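Local coordinates for NADPH-flavin oxidoreductase (Helicobacter pylori, PDB 2H0U), which catalyses flavin reduction by NAD(P)H, as an FMN-containing oxidoreductase of the nitroreductase family, at the interface of chains A and B. Residues are numbered along the deposited sequence; one frame, centred on the assembly and turned at random. Chains: chain A/B, NADPH-flavin oxidoreductase.

The interface of chains A and B. Residues chain A 51-56, 180; chain B 213-217.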
HETATM    1  N   MSE A  51       8.788  -4.619 -10.991  1.00  7.79           N
HETATM    2  CA  MSE A  51       9.202  -3.204 -11.022  1.00  9.69           C
HETATM    3  C   MSE A  51      10.086  -2.889 -12.227  1.00  9.07           C
HETATM    4  O   MSE A  51      10.998  -3.673 -12.532  1.00  8.86           O
HETATM    5  CB  MSE A  51      10.023  -2.916  -9.759  1.00  7.83           C
HETATM    6  CG  MSE A  51       9.154  -2.962  -8.489  1.00  9.66           C
HETATM    7 SE   MSE A  51      10.185  -2.598  -6.881  1.00 19.11          SE
HETATM    8  CE  MSE A  51      11.220  -4.237  -6.859  1.00 11.82           C
ATOM      9  N   LEU A  52       9.923  -1.699 -12.815  1.00  7.99           N
ATOM     10  CA  LEU A  52      10.793  -1.240 -13.875  1.00  8.89           C
ATOM     11  C   LEU A  52      11.487   0.037 -13.450  1.00  9.87           C
ATOM     12  O   LEU A  52      10.826   0.962 -12.965  1.00  9.74           O
ATOM     13  CB  LEU A  52      10.010  -0.970 -15.202  1.00  7.77           C
ATOM     14  CG  LEU A  52       9.032  -2.038 -15.709  1.00  9.83           C
ATOM     15  CD1 LEU A  52       8.184  -1.557 -16.884  1.00 10.59           C
ATOM     16  CD2 LEU A  52       9.770  -3.351 -16.081  1.00 10.73           C
ATOM     17  N   LEU A  53      12.811   0.083 -13.626  1.00  9.77           N
ATOM     18  CA  LEU A  53      13.543   1.348 -13.482  1.00 10.65           C
ATOM     19  C   LEU A  53      13.619   2.063 -14.838  1.00 12.52           C
ATOM     20  O   LEU A  53      14.211   1.539 -15.799  1.00 12.21           O
ATOM     21  CB  LEU A  53      14.953   1.136 -12.938  1.00 10.95           C
ATOM     22  CG  LEU A  53      15.791   2.427 -12.765  1.00  9.92           C
ATOM     23  CD1 LEU A  53      15.255   3.277 -11.589  1.00 11.00           C
ATOM     24  CD2 LEU A  53      17.275   2.125 -12.573  1.00 10.87           C
ATOM     25  N   LEU A  54      13.011   3.240 -14.905  1.00 13.34           N
ATOM     26  CA  LEU A  54      13.057   4.017 -16.130  1.00 16.74           C
ATOM     27  C   LEU A  54      14.350   4.809 -16.084  1.00 18.65           C
ATOM     28  O   LEU A  54      14.425   5.839 -15.437  1.00 18.47           O
ATOM     29  CB  LEU A  54      11.808   4.885 -16.315  1.00 15.00           C
ATOM     30  CG  LEU A  54      11.644   5.509 -17.722  1.00 18.67           C
ATOM     31  CD1 LEU A  54      11.740   4.472 -18.849  1.00 20.53           C
ATOM     32  CD2 LEU A  54      10.336   6.257 -17.840  1.00 17.86           C
ATOM     33  N   LYS A  55      15.386   4.230 -16.688  1.00 21.12           N
ATOM     34  CA  LYS A  55      16.701   4.858 -16.768  1.00 24.20           C
ATOM     35  C   LYS A  55      16.800   5.611 -18.097  1.00 25.25           C
ATOM     36  O   LYS A  55      17.360   6.713 -18.162  1.00 26.89           O
ATOM     37  CB  LYS A  55      17.793   3.791 -16.645  1.00 24.23           C
ATOM     38  CG  LYS A  55      19.194   4.317 -16.571  1.00 27.59           C
ATOM     39  CD  LYS A  55      20.030   3.448 -15.649  1.00 29.06           C
ATOM     40  CE  LYS A  55      21.484   3.901 -15.625  1.00 31.78           C
ATOM     41  NZ  LYS A  55      22.337   3.071 -16.550  1.00 33.76           N
ATOM     42  N   ASN A  56      16.242   5.007 -19.147  1.00 26.55           N
ATOM     43  CA  ASN A  56      16.319   5.520 -20.527  1.00 26.03           C
ATOM     44  C   ASN A  56      15.915   7.003 -20.655  1.00 26.60           C
ATOM     45  O   ASN A  56      14.723   7.361 -20.645  1.00 25.54           O
ATOM     46  CB  ASN A  56      15.472   4.651 -21.435  1.00 26.82           C
ATOM     47  N   TYR A 180       8.400  -3.445 -23.108  1.00 16.86           N
ATOM     48  CA  TYR A 180       8.665  -3.603 -21.669  1.00 16.65           C
ATOM     49  C   TYR A 180       7.375  -3.850 -20.878  1.00 16.68           C
ATOM     50  O   TYR A 180       7.378  -3.845 -19.645  1.00 17.15           O
ATOM     51  CB  TYR A 180       9.435  -2.397 -21.110  1.00 17.12           C
ATOM     52  CG  TYR A 180      10.881  -2.357 -21.560  1.00 17.91           C
ATOM     53  CD1 TYR A 180      11.848  -3.051 -20.847  1.00 15.80           C
ATOM     54  CD2 TYR A 180      11.268  -1.644 -22.685  1.00 17.53           C
ATOM     55  CE1 TYR A 180      13.155  -3.037 -21.237  1.00 16.88           C
ATOM     56  CE2 TYR A 180      12.604  -1.639 -23.093  1.00 18.69           C
ATOM     57  CZ  TYR A 180      13.522  -2.348 -22.345  1.00 17.54           C
ATOM     58  OH  TYR A 180      14.847  -2.389 -22.669  1.00 20.04           O
TER
ATOM     59  N   TYR B 213      12.327  -7.295 -11.101  1.00 17.37           N
ATOM     60  CA  TYR B 213      12.927  -5.975 -11.295  1.00 16.52           C
ATOM     61  C   TYR B 213      13.712  -5.941 -12.579  1.00 16.89           C
ATOM     62  O   TYR B 213      14.534  -6.839 -12.832  1.00 15.40           O
ATOM     63  CB  TYR B 213      13.837  -5.638 -10.123  1.00 16.52           C
ATOM     64  CG  TYR B 213      14.610  -4.334 -10.309  1.00 16.40           C
ATOM     65  CD1 TYR B 213      13.983  -3.083 -10.158  1.00 16.71           C
ATOM     66  CD2 TYR B 213      15.978  -4.366 -10.581  1.00 16.44           C
ATOM     67  CE1 TYR B 213      14.726  -1.889 -10.313  1.00 16.63           C
ATOM     68  CE2 TYR B 213      16.704  -3.214 -10.737  1.00 17.31           C
ATOM     69  CZ  TYR B 213      16.078  -1.982 -10.609  1.00 16.53           C
ATOM     70  OH  TYR B 213      16.843  -0.849 -10.761  1.00 16.16           O
ATOM     71  N   GLU B 214      13.480  -4.905 -13.378  1.00 16.53           N
ATOM     72  CA  GLU B 214      14.220  -4.764 -14.624  1.00 17.79           C
ATOM     73  C   GLU B 214      14.528  -3.290 -14.952  1.00 17.94           C
ATOM     74  O   GLU B 214      13.713  -2.402 -14.698  1.00 18.59           O
ATOM     75  CB  GLU B 214      13.414  -5.447 -15.738  1.00 17.54           C
ATOM     76  CG  GLU B 214      13.763  -5.030 -17.109  1.00 21.77           C
ATOM     77  CD  GLU B 214      13.066  -5.866 -18.151  1.00 25.90           C
ATOM     78  OE1 GLU B 214      11.891  -6.223 -17.928  1.00 25.37           O
ATOM     79  OE2 GLU B 214      13.714  -6.163 -19.174  1.00 27.71           O
ATOM     80  N   VAL B 215      15.702  -3.032 -15.514  1.00 17.64           N
ATOM     81  CA  VAL B 215      16.069  -1.671 -15.895  1.00 18.49           C
ATOM     82  C   VAL B 215      15.678  -1.482 -17.373  1.00 19.34           C
ATOM     83  O   VAL B 215      15.998  -2.313 -18.232  1.00 17.20           O
ATOM     84  CB  VAL B 215      17.569  -1.410 -15.652  1.00 19.43           C
ATOM     85  CG1 VAL B 215      17.977   0.019 -16.023  1.00 19.68           C
ATOM     86  CG2 VAL B 215      17.945  -1.710 -14.181  1.00 20.34           C
ATOM     87  N   ILE B 216      14.959  -0.402 -17.661  1.00 20.45           N
ATOM     88  CA  ILE B 216      14.633  -0.054 -19.024  1.00 22.34           C
ATOM     89  C   ILE B 216      15.838   0.731 -19.560  1.00 24.29           C
ATOM     90  O   ILE B 216      16.153   1.833 -19.081  1.00 22.16           O
ATOM     91  CB  ILE B 216      13.338   0.794 -19.154  1.00 22.23           C
ATOM     92  CG1 ILE B 216      12.097  -0.008 -18.717  1.00 24.77           C
ATOM     93  CG2 ILE B 216      13.172   1.298 -20.604  1.00 20.88           C
ATOM     94  CD1 ILE B 216      10.881   0.864 -18.382  1.00 23.44           C
ATOM     95  N   GLU B 217      16.480   0.132 -20.565  1.00 26.68           N
ATOM     96  CA  GLU B 217      17.728   0.610 -21.169  1.00 29.71           C
ATOM     97  C   GLU B 217      18.821   0.841 -20.133  1.00 31.06           C
ATOM     98  O   GLU B 217      19.616  -0.091 -19.858  1.00 33.54           O
ATOM     99  CB  GLU B 217      17.518   1.883 -22.127  1.00 28.50           C
TER
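The C-terminal strand of chain B, residues 213-216, lies parallel to strand 49-54 of chain A and so extends the partner's sheet, a strand exchange that the two-fold repeats and that fits the homodimeric build of nitroreductases. Main-chain bonds join the strands: B:Glu214 gives its N-H to A:Met51 O nearly along the C=O axis and takes A:Leu53 N on its own O, and B:Ile216 N reaches A:Leu53 O at 2.8 Å, 167° at H. Past the strand end A:Asn56 N bonds to B:Ile216 O from above the carbonyl plane. Side chains alternate between the two faces. On one, B:Ile216 is the anchor, its CG1 beside the backbone N (chi1 -65°). B:Ile216 CB lies 3.5 Å from A:Leu53 O. B:Ile216 CG1 sits 3.7 Å above the plane of the A:Tyr180 ring, towards its rim. B:Ile216 CG2 lies 3.9 Å from both A:Tyr180 CE2 and A:Leu54 CD1. B:Ile216 CD1, the tip, wedges between A:Leu54 CD1 and A:Leu52 CB. Beta-branched isoleucine suits a strand and offers two arms, which here share the ring and the leucines. B:Glu214, long and extended beyond CG, crosses the same ring at about a right angle, carrying OE2 to 3.8 Å from A:Tyr180 CE1 at the rim. On the opposite face B:Tyr213 lies alongside A:Leu53; its long side chain ends in a flat ring that takes A:Met51 CB in plane at its edge. The hydroxyl tip, B:Tyr213 OH, ends 3.5 Å from both CB and CD2 of A:Leu53.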